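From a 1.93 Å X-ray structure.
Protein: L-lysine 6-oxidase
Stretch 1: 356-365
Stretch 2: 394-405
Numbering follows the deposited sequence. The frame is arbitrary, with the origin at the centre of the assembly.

Stretch 1 (356-365) DYDQPQQVLM
Stretch 2 394-405: LTDNVVEKFLAL

Four direct hydrogen bonds join the two stretches. The Y357 hydroxyl donates from OH to N397 O at 2.6 Å. F402 N donates to Q361 O at 2.8 Å, with an N-H...O angle of 141°. The side chain of Q361 returns to the same residue: its NE2 donates to F402 O at 2.9 Å, nearly straight at 169°. Q361 thus meets both the backbone NH and the backbone carbonyl of F402. K401 N donates to Q362 OE1 at 2.8 Å and 160°. Each of the four bonds uses a backbone atom of stretch 2, and three use a side chain of stretch 1.

Two waters add bridges. Water 1 accepts from Q361 NE2 and from A404 N, each at 3.2 Å. Water 2 donates to Q362 O at 2.8 Å and accepts from K401 NZ at 2.9 Å.

Stretch 1 is mostly loop, with a 3-10 segment at 360-362. Its phi/psi values are -61/-31 at P360, -77/-2 at Q361 and -94/-2 at Q362. Q362 N bonds to Q359 O at 3.1 Å, and V363 N to P360 O at 3.2 Å. Stretch 2 is extended at V399 (-112/141) and forms a strand at 400-402. K401 interrupts the extension with -77/-44, and F402 resumes it at -126/154. Y357 CA lies 6.9 Å from V399 CA, Q361 CA 5.0 Å from F402 CA, and Q362 CA 5.3 Å from K401 CA. At the last two pairs the chains run in opposite directions, Q361 to Q362 against K401 to F402, but Y357 beside V399 does not continue that order.

The CA-to-CB bonds of Q361 and Q362 point sideways, but the ends of both side chains come nearer to stretch 2. Q361 has chi1 m, chi2 t and chi3 -111°. Q362 has chi1 m, chi2 p and chi3 -100°. The Q362 amide also ties back to its own stretch, with NE2 donating to Y357 O at 3.1 Å. One side chain therefore links the Y357 carbonyl to the K401 amide.

Y357 has chi1 m and chi2 -74°. N397 O lies at the ring edge, near the ring plane, a position that suits a bond from the phenol hydroxyl. V399, chi1 t, points toward stretch 1 and packs CG2 against Y357 CE1 at 3.5 Å.

F402 has chi1 m and chi2 -72°. L364, with chi1 t and chi2 p, sets CD1 over one face of this ring, 4.0 Å from the F402 centroid and 22° off the normal. This is a CH-pi contact. A404 points toward stretch 1, and its CB is 3.7 Å from Q361 NE2. The contact buries 607 Å², both sides summed.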

ATOM      1  N   ASP A 356      24.701 -30.560  -0.969  1.00 23.30           N
ATOM      2  CA  ASP A 356      25.061 -31.394  -2.069  1.00 23.64           C
ATOM      3  C   ASP A 356      24.055 -31.047  -3.197  1.00 23.16           C
ATOM      4  O   ASP A 356      22.884 -31.354  -3.098  1.00 22.62           O
ATOM      5  CB  ASP A 356      24.926 -32.793  -1.591  1.00 28.33           C
ATOM      6  CG  ASP A 356      25.399 -33.826  -2.572  1.00 34.72           C
ATOM      7  OD1 ASP A 356      25.527 -33.571  -3.814  1.00 34.98           O
ATOM      8  OD2 ASP A 356      25.618 -34.961  -2.062  1.00 34.72           O
ATOM      9  N   TYR A 357      24.459 -30.288  -4.177  1.00 19.46           N
ATOM     10  CA  TYR A 357      23.554 -29.745  -5.160  1.00 18.94           C
ATOM     11  C   TYR A 357      23.527 -30.508  -6.465  1.00 20.12           C
ATOM     12  O   TYR A 357      22.451 -30.603  -7.115  1.00 18.50           O
ATOM     13  CB  TYR A 357      23.871 -28.228  -5.399  1.00 19.31           C
ATOM     14  CG  TYR A 357      23.650 -27.468  -4.154  1.00 17.84           C
ATOM     15  CD1 TYR A 357      22.335 -27.214  -3.712  1.00 18.34           C
ATOM     16  CD2 TYR A 357      24.713 -27.100  -3.301  1.00 17.58           C
ATOM     17  CE1 TYR A 357      22.091 -26.582  -2.508  1.00 19.46           C
ATOM     18  CE2 TYR A 357      24.478 -26.474  -2.111  1.00 16.85           C
ATOM     19  CZ  TYR A 357      23.193 -26.209  -1.716  1.00 18.43           C
ATOM     20  OH  TYR A 357      22.915 -25.658  -0.506  1.00 19.72           O
ATOM     21  N   ASP A 358      24.652 -31.123  -6.851  1.00 19.60           N
ATOM     22  CA  ASP A 358      24.705 -31.766  -8.128  1.00 20.61           C
ATOM     23  C   ASP A 358      24.153 -33.173  -8.060  1.00 19.29           C
ATOM     24  O   ASP A 358      24.896 -34.110  -7.984  1.00 17.65           O
ATOM     25  CB  ASP A 358      26.125 -31.747  -8.730  1.00 21.77           C
ATOM     26  CG  ASP A 358      26.153 -32.190 -10.186  1.00 24.31           C
ATOM     27  OD1 ASP A 358      25.106 -32.308 -10.866  1.00 21.75           O
ATOM     28  OD2 ASP A 358      27.268 -32.411 -10.700  1.00 26.16           O
ATOM     29  N   GLN A 359      22.825 -33.268  -8.107  1.00 17.45           N
ATOM     30  CA  GLN A 359      22.080 -34.450  -7.744  1.00 16.19           C
ATOM     31  C   GLN A 359      20.971 -34.571  -8.759  1.00 15.69           C
ATOM     32  O   GLN A 359      20.661 -33.599  -9.447  1.00 14.15           O
ATOM     33  CB  GLN A 359      21.532 -34.296  -6.316  1.00 17.62           C
ATOM     34  CG  GLN A 359      22.646 -34.456  -5.223  1.00 19.60           C
ATOM     35  CD  GLN A 359      22.086 -35.094  -3.989  1.00 21.10           C
ATOM     36  OE1 GLN A 359      21.779 -36.292  -3.967  1.00 22.86           O
ATOM     37  NE2 GLN A 359      21.828 -34.273  -3.001  1.00 24.00           N
ATOM     38  N   PRO A 360      20.364 -35.748  -8.834  1.00 15.88           N
ATOM     39  CA  PRO A 360      19.411 -35.981  -9.918  1.00 15.63           C
ATOM     40  C   PRO A 360      18.167 -35.042  -9.947  1.00 13.81           C
ATOM     41  O   PRO A 360      17.625 -34.833 -11.048  1.00 13.14           O
ATOM     42  CB  PRO A 360      18.963 -37.440  -9.718  1.00 16.38           C
ATOM     43  CG  PRO A 360      19.937 -38.024  -8.709  1.00 19.49           C
ATOM     44  CD  PRO A 360      20.630 -36.942  -8.017  1.00 17.26           C
ATOM     45  N   GLN A 361      17.683 -34.572  -8.801  1.00 13.74           N
ATOM     46  CA  GLN A 361      16.477 -33.708  -8.807  1.00 13.69           C
ATOM     47  C   GLN A 361      16.763 -32.280  -9.227  1.00 13.71           C
ATOM     48  O   GLN A 361      15.833 -31.504  -9.361  1.00 13.14           O
ATOM     49  CB  GLN A 361      15.744 -33.813  -7.480  1.00 14.61           C
ATOM     50  CG  GLN A 361      15.180 -35.228  -7.307  1.00 14.26           C
ATOM     51  CD  GLN A 361      14.374 -35.411  -6.060  1.00 14.45           C
ATOM     52  OE1 GLN A 361      14.780 -36.123  -5.098  1.00 15.40           O
ATOM     53  NE2 GLN A 361      13.193 -34.862  -6.087  1.00 14.22           N
ATOM     54  N   GLN A 362      18.042 -31.946  -9.491  1.00 12.93           N
ATOM     55  CA  GLN A 362      18.423 -30.683 -10.100  1.00 13.04           C
ATOM     56  C   GLN A 362      18.557 -30.761 -11.596  1.00 15.16           C
ATOM     57  O   GLN A 362      18.869 -29.757 -12.229  1.00 14.39           O
ATOM     58  CB  GLN A 362      19.690 -30.095  -9.410  1.00 13.77           C
ATOM     59  CG  GLN A 362      19.396 -29.377  -8.128  1.00 13.64           C
ATOM     60  CD  GLN A 362      18.703 -30.283  -7.096  1.00 15.85           C
ATOM     61  OE1 GLN A 362      17.495 -30.242  -6.906  1.00 15.01           O
ATOM     62  NE2 GLN A 362      19.475 -31.117  -6.448  1.00 16.40           N
ATOM     63  N   VAL A 363      18.350 -31.958 -12.173  1.00 15.04           N
ATOM     64  CA  VAL A 363      18.418 -32.178 -13.581  1.00 15.10           C
ATOM     65  C   VAL A 363      17.013 -32.145 -14.186  1.00 16.19           C
ATOM     66  O   VAL A 363      16.126 -32.902 -13.811  1.00 14.39           O
ATOM     67  CB  VAL A 363      19.065 -33.534 -13.896  1.00 14.99           C
ATOM     68  CG1 VAL A 363      19.267 -33.717 -15.382  1.00 16.12           C
ATOM     69  CG2 VAL A 363      20.463 -33.628 -13.237  1.00 15.44           C
ATOM     70  N   LEU A 364      16.841 -31.280 -15.163  1.00 15.50           N
ATOM     71  CA  LEU A 364      15.537 -31.169 -15.816  1.00 13.89           C
ATOM     72  C   LEU A 364      15.376 -32.228 -16.881  1.00 12.71           C
ATOM     73  O   LEU A 364      14.415 -32.957 -16.851  1.00 13.64           O
ATOM     74  CB  LEU A 364      15.424 -29.818 -16.482  1.00 12.87           C
ATOM     75  CG  LEU A 364      14.225 -29.638 -17.396  1.00 13.47           C
ATOM     76  CD1 LEU A 364      12.989 -29.703 -16.537  1.00 14.27           C
ATOM     77  CD2 LEU A 364      14.292 -28.317 -18.168  1.00 14.15           C
ATOM     78  N   MET A 365      16.300 -32.274 -17.850  1.00 13.49           N
ATOM     79  CA  MET A 365      16.130 -33.053 -19.102  1.00 13.47           C
ATOM     80  C   MET A 365      16.982 -34.324 -19.134  1.00 14.89           C
ATOM     81  O   MET A 365      18.043 -34.387 -18.488  1.00 14.34           O
ATOM     82  CB  MET A 365      16.533 -32.253 -20.350  1.00 14.04           C
ATOM     83  CG  MET A 365      15.813 -30.974 -20.603  1.00 14.17           C
ATOM     84  SD  MET A 365      14.060 -31.315 -20.863  1.00 16.20           S
ATOM     85  CE  MET A 365      13.556 -29.750 -21.542  1.00 16.85           C
ATOM     86  N   LEU A 394      22.251 -18.280   4.588  1.00 23.85           N
ATOM     87  CA  LEU A 394      22.885 -19.559   4.632  1.00 20.58           C
ATOM     88  C   LEU A 394      23.789 -19.692   3.433  1.00 18.48           C
ATOM     89  O   LEU A 394      23.676 -18.944   2.492  1.00 18.55           O
ATOM     90  CB  LEU A 394      21.829 -20.694   4.505  1.00 21.41           C
ATOM     91  CG  LEU A 394      20.684 -20.609   5.539  1.00 21.98           C
ATOM     92  CD1 LEU A 394      19.666 -21.733   5.325  1.00 21.03           C
ATOM     93  CD2 LEU A 394      21.269 -20.677   6.972  1.00 20.28           C
ATOM     94  N   THR A 395      24.630 -20.706   3.406  1.00 19.41           N
ATOM     95  CA  THR A 395      25.345 -20.999   2.177  1.00 20.93           C
ATOM     96  C   THR A 395      25.027 -22.406   1.724  1.00 19.41           C
ATOM     97  O   THR A 395      25.478 -22.825   0.666  1.00 19.68           O
ATOM     98  CB  THR A 395      26.886 -20.841   2.322  1.00 23.10           C
ATOM     99  OG1 THR A 395      27.305 -21.645   3.406  1.00 23.67           O
ATOM    100  CG2 THR A 395      27.308 -19.394   2.577  1.00 24.64           C
ATOM    101  N   ASP A 396      24.231 -23.131   2.479  1.00 17.91           N
ATOM    102  CA  ASP A 396      23.964 -24.503   2.164  1.00 19.39           C
ATOM    103  C   ASP A 396      22.453 -24.882   2.322  1.00 18.27           C
ATOM    104  O   ASP A 396      22.118 -25.987   2.707  1.00 16.35           O
ATOM    105  CB  ASP A 396      24.828 -25.438   2.960  1.00 21.79           C
ATOM    106  CG  ASP A 396      24.674 -25.271   4.415  1.00 21.65           C
ATOM    107  OD1 ASP A 396      23.852 -24.463   4.861  1.00 20.90           O
ATOM    108  OD2 ASP A 396      25.458 -25.936   5.103  1.00 23.64           O
ATOM    109  N   ASN A 397      21.597 -23.917   2.017  1.00 18.02           N
ATOM    110  CA  ASN A 397      20.147 -24.146   1.989  1.00 16.47           C
ATOM    111  C   ASN A 397      19.844 -25.308   1.032  1.00 17.36           C
ATOM    112  O   ASN A 397      20.408 -25.372  -0.093  1.00 17.33           O
ATOM    113  CB  ASN A 397      19.503 -22.878   1.521  1.00 16.96           C
ATOM    114  CG  ASN A 397      17.988 -22.950   1.568  1.00 19.26           C
ATOM    115  OD1 ASN A 397      17.374 -23.520   2.515  1.00 18.60           O
ATOM    116  ND2 ASN A 397      17.370 -22.446   0.484  1.00 17.28           N
ATOM    117  N   VAL A 398      18.988 -26.218   1.457  1.00 15.64           N
ATOM    118  CA  VAL A 398      18.698 -27.418   0.653  1.00 17.98           C
ATOM    119  C   VAL A 398      17.804 -27.031  -0.518  1.00 18.01           C
ATOM    120  O   VAL A 398      16.748 -26.362  -0.320  1.00 17.48           O
ATOM    121  CB  VAL A 398      18.017 -28.470   1.497  1.00 16.85           C
ATOM    122  CG1 VAL A 398      17.589 -29.711   0.699  1.00 18.62           C
ATOM    123  CG2 VAL A 398      18.981 -28.931   2.616  1.00 20.78           C
ATOM    124  N   VAL A 399      18.224 -27.492  -1.689  1.00 16.95           N
ATOM    125  CA  VAL A 399      17.514 -27.264  -2.968  1.00 17.67           C
ATOM    126  C   VAL A 399      16.974 -28.612  -3.445  1.00 17.38           C
ATOM    127  O   VAL A 399      17.606 -29.646  -3.323  1.00 14.98           O
ATOM    128  CB  VAL A 399      18.501 -26.715  -3.996  1.00 17.98           C
ATOM    129  CG1 VAL A 399      17.971 -26.684  -5.419  1.00 17.37           C
ATOM    130  CG2 VAL A 399      18.945 -25.341  -3.554  1.00 18.53           C
ATOM    131  N   GLU A 400      15.763 -28.602  -4.008  1.00 14.64           N
ATOM    132  CA  GLU A 400      15.253 -29.799  -4.677  1.00 12.98           C
ATOM    133  C   GLU A 400      14.317 -29.324  -5.784  1.00 12.66           C
ATOM    134  O   GLU A 400      13.170 -29.027  -5.558  1.00 14.27           O
ATOM    135  CB  GLU A 400      14.558 -30.732  -3.696  1.00 14.15           C
ATOM    136  CG  GLU A 400      14.218 -32.029  -4.347  1.00 14.15           C
ATOM    137  CD  GLU A 400      13.095 -32.744  -3.651  1.00 17.10           C
ATOM    138  OE1 GLU A 400      13.433 -33.579  -2.743  1.00 17.15           O
ATOM    139  OE2 GLU A 400      11.876 -32.492  -3.977  1.00 18.68           O
ATOM    140  N   LYS A 401      14.859 -29.177  -6.954  1.00 12.38           N
ATOM    141  CA  LYS A 401      14.203 -28.361  -8.003  1.00 11.69           C
ATOM    142  C   LYS A 401      13.035 -29.088  -8.655  1.00 12.62           C
ATOM    143  O   LYS A 401      11.947 -28.469  -8.904  1.00 12.61           O
ATOM    144  CB  LYS A 401      15.186 -28.024  -9.061  1.00 12.67           C
ATOM    145  CG  LYS A 401      16.238 -27.022  -8.651  1.00 11.75           C
ATOM    146  CD  LYS A 401      17.102 -26.640  -9.849  1.00 12.16           C
ATOM    147  CE  LYS A 401      18.018 -25.471  -9.445  1.00 12.86           C
ATOM    148  NZ  LYS A 401      18.719 -24.969 -10.659  1.00 12.71           N
ATOM    149  N   PHE A 402      13.257 -30.377  -8.974  1.00 12.22           N
ATOM    150  CA  PHE A 402      12.297 -31.191  -9.764  1.00 13.07           C
ATOM    151  C   PHE A 402      11.906 -32.480  -9.104  1.00 12.22           C
ATOM    152  O   PHE A 402      12.624 -33.019  -8.238  1.00 12.59           O
ATOM    153  CB  PHE A 402      12.863 -31.480 -11.182  1.00 12.07           C
ATOM    154  CG  PHE A 402      13.282 -30.215 -11.920  1.00 13.88           C
ATOM    155  CD1 PHE A 402      12.304 -29.339 -12.416  1.00 14.06           C
ATOM    156  CD2 PHE A 402      14.608 -29.922 -12.141  1.00 13.90           C
ATOM    157  CE1 PHE A 402      12.630 -28.195 -13.067  1.00 14.34           C
ATOM    158  CE2 PHE A 402      14.948 -28.768 -12.799  1.00 13.51           C
ATOM    159  CZ  PHE A 402      13.974 -27.901 -13.273  1.00 14.15           C
ATOM    160  N   LEU A 403      10.718 -32.930  -9.472  1.00 11.90           N
ATOM    161  CA  LEU A 403      10.073 -34.004  -8.749  1.00 11.83           C
ATOM    162  C   LEU A 403      10.664 -35.362  -9.003  1.00 11.58           C
ATOM    163  O   LEU A 403      11.125 -35.645 -10.084  1.00 12.83           O
ATOM    164  CB  LEU A 403       8.553 -34.020  -9.052  1.00 11.45           C
ATOM    165  CG  LEU A 403       7.619 -34.844  -8.191  1.00 12.83           C
ATOM    166  CD1 LEU A 403       7.674 -34.400  -6.730  1.00 12.63           C
ATOM    167  CD2 LEU A 403       6.211 -34.771  -8.737  1.00 12.82           C
ATOM    168  N   ALA A 404      10.606 -36.230  -7.992  1.00 12.38           N
ATOM    169  CA  ALA A 404      10.815 -37.699  -8.155  1.00 13.75           C
ATOM    170  C   ALA A 404       9.629 -38.356  -7.499  1.00 13.46           C
ATOM    171  O   ALA A 404       8.912 -37.759  -6.646  1.00 13.99           O
ATOM    172  CB  ALA A 404      12.097 -38.152  -7.431  1.00 14.47           C
ATOM    173  N   LEU A 405       9.426 -39.616  -7.860  1.00 14.18           N
ATOM    174  CA  LEU A 405       8.603 -40.487  -7.091  1.00 13.79           C
ATOM    175  C   LEU A 405       9.180 -40.666  -5.679  1.00 15.05           C
ATOM    176  O   LEU A 405      10.345 -40.276  -5.364  1.00 15.08           O
ATOM    177  CB  LEU A 405       8.539 -41.838  -7.771  1.00 13.06           C
ATOM    178  CG  LEU A 405       7.918 -41.880  -9.165  1.00 13.82           C
ATOM    179  CD1 LEU A 405       8.009 -43.255  -9.785  1.00 15.29           C
ATOM    180  CD2 LEU A 405       6.473 -41.434  -9.198  1.00 15.24           C
TER
HETATM  181  O   HOH W   1      10.399 -35.799  -4.859  1.00 16.80           O
HETATM  182  O   HOH W   2      19.940 -27.214 -12.094  1.00 14.16           O